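Local coordinates for universal stress protein (Burkholderia pseudomallei, PDB 4WNY) that belongs to the universal stress protein A family and probably takes part in stress response or signalling, its exact function being unestablished, at residues Thr18-Leu23 with Gln76-Arg81; Asp24-Leu29 with Ala35-Val40. All coordinates share one frame; numbering follows the deposited sequence.

In the fold
From the N terminus, strand 8-13 leads into helix 17-32, whose first half supplies Thr-18-Leu-23 to interaction 1 and whose next turns supply Asp-24-Leu-29 to interaction 2. The chain then turns back into strand 36-43, and interaction 2 closes this short loop, with only five residues between its segments, tying the helix to the parallel sheet through Leu-37. Helix 57-82 follows, and its last turns return to helix 17-32 in interaction 1, closing a loop of 52 residues inside which interaction 2 is nested. The centres of the two contacts lie about 7 Å apart. A salt bridge of 2.7 Å from Arg-78 NH1 to Asp-24 OD1 connects them, joining helix 17-32 to helix 57-82.

Interaction 1 (Thr18-Leu23 with Gln76-Arg81); sequences TASHAL and QARMTR
Arg-78 reaches from helix 57-82 to Ser-20 and Leu-23 on helix 17-32, bridging two helices that pack beside the parallel sheet of the universal stress protein fold. The backbones stay well apart, the nearest CA atoms, those of Leu-23 and Arg-78, being 9.1 Å from each other, and the long arginine spans the gap. Its NH2 gives a hydrogen bond to Ser-20 OG at 2.7 Å, with an N-H...O angle of 160° and the oxygen lying in the guanidinium plane. NH1 adds weak, more bent bonds to the same OG and to the backbone O of Ser-20. One face of the guanidinium is covered by the methyl CD2 of Leu-23, which stands 3.5 Å from Arg-78 CZ and is displaced toward the rim. Ser-20 holds its hydroxyl anti to the backbone N (chi1 179°), which brings OG to the guanidinium edge.

In the next shell, Leu-23 also packs on Val-11, Leu-13 and Leu-37 of the sheet. Salt bridges from both helices largely fix the orientation of the guanidinium: Asp-24 OD1 meets Arg-78 NH1 from helix 17-32, while Asp-74 OD2 meets NE from within the arginine's own helix.

Interaction 2 (Asp24-Leu29 with Ala35-Val40); sequences DAALEL and ARLVPV
Leu-37 packs against Ala-26 and Leu-27 where helix 17-32 lies on strand 36-43, within the beta-alpha-beta unit formed by strand 8-13, this helix and strand 36-43. Such units build the parallel sheet of the universal stress protein fold, and this contact is one piece of its helix-to-sheet packing: all three touching residues are buried and the interaction is entirely apolar.

The segment begins with Ala-35, in the loop before the strand, whose CB points toward the helix without touching it. Arg-36 starts the strand, and its backbone hydrogen-bonds to Ser-7 and Ile-9, fixing the strand beside 8-13. Leu-37 then turns to the helix, its CA 7.0 Å from that of Leu-27. Its first torsion (chi1 -168°) carries CG toward the helix, and the fork at CG sends the two methyls to different residues. CD1 meets Ala-26 CB at 3.7 Å, the short alanine side chain letting the leucine come close to the helix backbone, so that the same CD1 lies 3.8 Å from Ala-26 O. CD2 instead meets the branched end of Leu-27, the two leucines crossing at about a right angle. The CB of Leu-27 leaves the helix alongside the strand, neither facing it nor turned from it; the end of the side chain comes nearer, accompanied by an unusual chi1 of -102°. Val-84, Met-79 and Arg-78 also pack against Leu-27.

Beyond Leu-37, Val-38 bonds through its backbone to Ile-9, and Pro-39 fits against Ala-75 and Met-79 of helix 57-82. On the helix, Ala-25 O accepts a hydrogen bond from Tyr-6 OH of the second subunit, so the same helix also meets the dimer partner. At the leucine pair, Leu-37 CD2 is 3.7 Å from Leu-27 CD2 and 3.8 Å from Leu-27 CG.

Interaction 1 (Thr18-Leu23 with Gln76-Arg81)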
# COMPACT_ATOMS: atom_id res chain seq x y z
N THR A 18 -1.30 -16.30 1.26
CA THR A 18 -0.83 -14.92 1.31
C THR A 18 -1.95 -13.94 0.98
O THR A 18 -1.95 -12.81 1.47
CB THR A 18 0.33 -14.69 0.33
OG1 THR A 18 -0.17 -14.58 -1.00
CG2 THR A 18 1.31 -15.84 0.41
N ALA A 19 -2.90 -14.38 0.16
CA ALA A 19 -4.07 -13.57 -0.14
C ALA A 19 -4.99 -13.51 1.07
O ALA A 19 -5.59 -12.48 1.36
CB ALA A 19 -4.81 -14.12 -1.35
N SER A 20 -5.09 -14.64 1.77
CA SER A 20 -5.85 -14.71 3.00
C SER A 20 -5.20 -13.83 4.06
O SER A 20 -5.88 -13.19 4.87
CB SER A 20 -5.96 -16.15 3.49
OG SER A 20 -6.67 -16.23 4.71
N HIS A 21 -3.87 -13.80 4.06
CA HIS A 21 -3.11 -12.95 4.96
C HIS A 21 -3.39 -11.48 4.65
O HIS A 21 -3.48 -10.65 5.55
CB HIS A 21 -1.61 -13.24 4.84
CG HIS A 21 -0.77 -12.50 5.83
ND1 HIS A 21 0.25 -11.66 5.46
CD2 HIS A 21 -0.81 -12.47 7.19
CE1 HIS A 21 0.81 -11.14 6.54
NE2 HIS A 21 0.19 -11.62 7.60
N ALA A 22 -3.53 -11.18 3.36
CA ALA A 22 -3.82 -9.82 2.91
C ALA A 22 -5.23 -9.41 3.32
O ALA A 22 -5.48 -8.24 3.62
CB ALA A 22 -3.66 -9.72 1.41
N LEU A 23 -6.14 -10.37 3.34
CA LEU A 23 -7.52 -10.13 3.75
C LEU A 23 -7.58 -9.73 5.22
O LEU A 23 -8.31 -8.81 5.60
CB LEU A 23 -8.37 -11.37 3.51
CG LEU A 23 -9.79 -11.33 4.09
CD1 LEU A 23 -10.58 -10.18 3.49
CD2 LEU A 23 -10.51 -12.65 3.84
N GLN A 76 -16.77 -12.96 3.78
CA GLN A 76 -17.97 -12.35 4.35
C GLN A 76 -18.12 -12.72 5.82
O GLN A 76 -18.49 -11.88 6.64
CB GLN A 76 -19.21 -12.78 3.56
CG GLN A 76 -20.53 -12.26 4.14
CD GLN A 76 -20.58 -10.74 4.20
OE1 GLN A 76 -20.36 -10.14 5.25
NE2 GLN A 76 -20.88 -10.11 3.07
N ALA A 77 -17.82 -13.97 6.15
CA ALA A 77 -17.91 -14.45 7.52
C ALA A 77 -16.91 -13.73 8.43
O ALA A 77 -17.21 -13.42 9.58
CB ALA A 77 -17.67 -15.95 7.58
N ARG A 78 -15.72 -13.46 7.89
CA ARG A 78 -14.70 -12.72 8.63
C ARG A 78 -15.13 -11.27 8.85
O ARG A 78 -14.95 -10.72 9.94
CB ARG A 78 -13.36 -12.76 7.89
CG ARG A 78 -12.75 -14.14 7.73
CD ARG A 78 -11.31 -14.01 7.27
NE ARG A 78 -10.88 -15.13 6.43
CZ ARG A 78 -9.63 -15.31 6.01
NH1 ARG A 78 -8.68 -14.45 6.36
NH2 ARG A 78 -9.33 -16.35 5.24
N MET A 79 -15.71 -10.67 7.82
CA MET A 79 -16.19 -9.29 7.89
C MET A 79 -17.33 -9.15 8.90
O MET A 79 -17.36 -8.19 9.68
CB MET A 79 -16.64 -8.81 6.51
CG MET A 79 -15.53 -8.71 5.48
SD MET A 79 -16.17 -8.50 3.81
CE MET A 79 -17.11 -6.99 4.01
N THR A 80 -18.26 -10.10 8.87
CA THR A 80 -19.40 -10.08 9.77
C THR A 80 -18.98 -10.13 11.24
O THR A 80 -19.47 -9.35 12.06
CB THR A 80 -20.35 -11.26 9.48
OG1 THR A 80 -20.89 -11.11 8.16
CG2 THR A 80 -21.49 -11.30 10.49
N ARG A 81 -18.05 -11.03 11.56
CA ARG A 81 -17.53 -11.15 12.92
C ARG A 81 -16.84 -9.86 13.37
O ARG A 81 -17.05 -9.41 14.50
CB ARG A 81 -16.55 -12.33 13.01
CG ARG A 81 -15.67 -12.31 14.26
CD ARG A 81 -14.77 -13.54 14.35
NE ARG A 81 -15.51 -14.77 14.62
CZ ARG A 81 -15.04 -15.80 15.31
NH1 ARG A 81 -13.82 -15.74 15.83
NH2 ARG A 81 -15.79 -16.88 15.50

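Interaction 2 (Asp24-Leu29 with Ala35-Val40)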
# COMPACT_ATOMS: atom_id res chain seq x y z
N ASP A 24 -6.80 -10.42 6.05
CA ASP A 24 -6.74 -10.12 7.48
C ASP A 24 -6.18 -8.72 7.72
O ASP A 24 -6.59 -8.04 8.66
CB ASP A 24 -5.88 -11.16 8.21
CG ASP A 24 -6.55 -12.52 8.29
OD1 ASP A 24 -7.77 -12.59 8.06
OD2 ASP A 24 -5.85 -13.51 8.59
N ALA A 25 -5.26 -8.31 6.86
CA ALA A 25 -4.67 -6.97 6.95
C ALA A 25 -5.67 -5.92 6.48
O ALA A 25 -5.80 -4.86 7.09
CB ALA A 25 -3.39 -6.90 6.14
N ALA A 26 -6.36 -6.21 5.38
CA ALA A 26 -7.36 -5.31 4.83
C ALA A 26 -8.54 -5.16 5.80
O ALA A 26 -9.10 -4.08 5.93
CB ALA A 26 -7.85 -5.81 3.48
N LEU A 27 -8.89 -6.26 6.46
CA LEU A 27 -9.95 -6.23 7.46
C LEU A 27 -9.57 -5.35 8.64
O LEU A 27 -10.36 -4.51 9.08
CB LEU A 27 -10.26 -7.65 7.96
CG LEU A 27 -11.51 -8.32 7.41
CD1 LEU A 27 -11.72 -9.66 8.08
CD2 LEU A 27 -12.73 -7.43 7.61
N GLU A 28 -8.36 -5.55 9.15
CA GLU A 28 -7.86 -4.77 10.28
C GLU A 28 -7.84 -3.29 9.96
O GLU A 28 -8.15 -2.45 10.81
CB GLU A 28 -6.46 -5.24 10.67
N LEU A 29 -7.47 -2.96 8.72
CA LEU A 29 -7.46 -1.58 8.27
C LEU A 29 -8.88 -1.04 8.13
O LEU A 29 -9.16 0.09 8.51
CB LEU A 29 -6.72 -1.46 6.93
CG LEU A 29 -6.55 -0.04 6.40
CD1 LEU A 29 -5.53 0.70 7.23
CD2 LEU A 29 -6.14 -0.06 4.93
N ALA A 35 -13.95 1.57 7.64
CA ALA A 35 -14.15 1.60 6.20
C ALA A 35 -14.95 0.41 5.70
O ALA A 35 -15.06 -0.61 6.39
CB ALA A 35 -12.82 1.67 5.50
N ARG A 36 -15.50 0.54 4.50
CA ARG A 36 -16.17 -0.58 3.84
C ARG A 36 -15.14 -1.44 3.13
O ARG A 36 -14.24 -0.93 2.46
CB ARG A 36 -17.22 -0.07 2.86
CG ARG A 36 -18.37 0.68 3.50
CD ARG A 36 -19.35 1.17 2.45
NE ARG A 36 -19.95 0.07 1.71
CZ ARG A 36 -21.08 -0.54 2.06
NH1 ARG A 36 -21.74 -0.14 3.14
NH2 ARG A 36 -21.56 -1.53 1.33
N LEU A 37 -15.27 -2.76 3.27
CA LEU A 37 -14.34 -3.67 2.61
C LEU A 37 -15.04 -4.44 1.50
O LEU A 37 -16.16 -4.92 1.67
CB LEU A 37 -13.74 -4.65 3.62
CG LEU A 37 -12.56 -5.47 3.11
CD1 LEU A 37 -11.34 -4.58 2.89
CD2 LEU A 37 -12.24 -6.60 4.07
N VAL A 38 -14.38 -4.55 0.35
CA VAL A 38 -14.93 -5.29 -0.77
C VAL A 38 -13.91 -6.28 -1.30
O VAL A 38 -13.10 -5.95 -2.17
CB VAL A 38 -15.37 -4.35 -1.92
CG1 VAL A 38 -15.94 -5.16 -3.08
CG2 VAL A 38 -16.41 -3.34 -1.43
N PRO A 39 -13.91 -7.51 -0.75
CA PRO A 39 -13.06 -8.59 -1.26
C PRO A 39 -13.52 -9.04 -2.64
O PRO A 39 -14.71 -9.24 -2.86
CB PRO A 39 -13.25 -9.71 -0.23
CG PRO A 39 -13.83 -9.04 0.98
CD PRO A 39 -14.66 -7.92 0.45
N VAL A 40 -12.58 -9.21 -3.57
CA VAL A 40 -12.94 -9.70 -4.89
C VAL A 40 -12.18 -10.98 -5.24
O VAL A 40 -10.99 -11.10 -4.98
CB VAL A 40 -12.69 -8.63 -5.99
CG1 VAL A 40 -13.53 -7.39 -5.74
CG2 VAL A 40 -11.22 -8.27 -6.07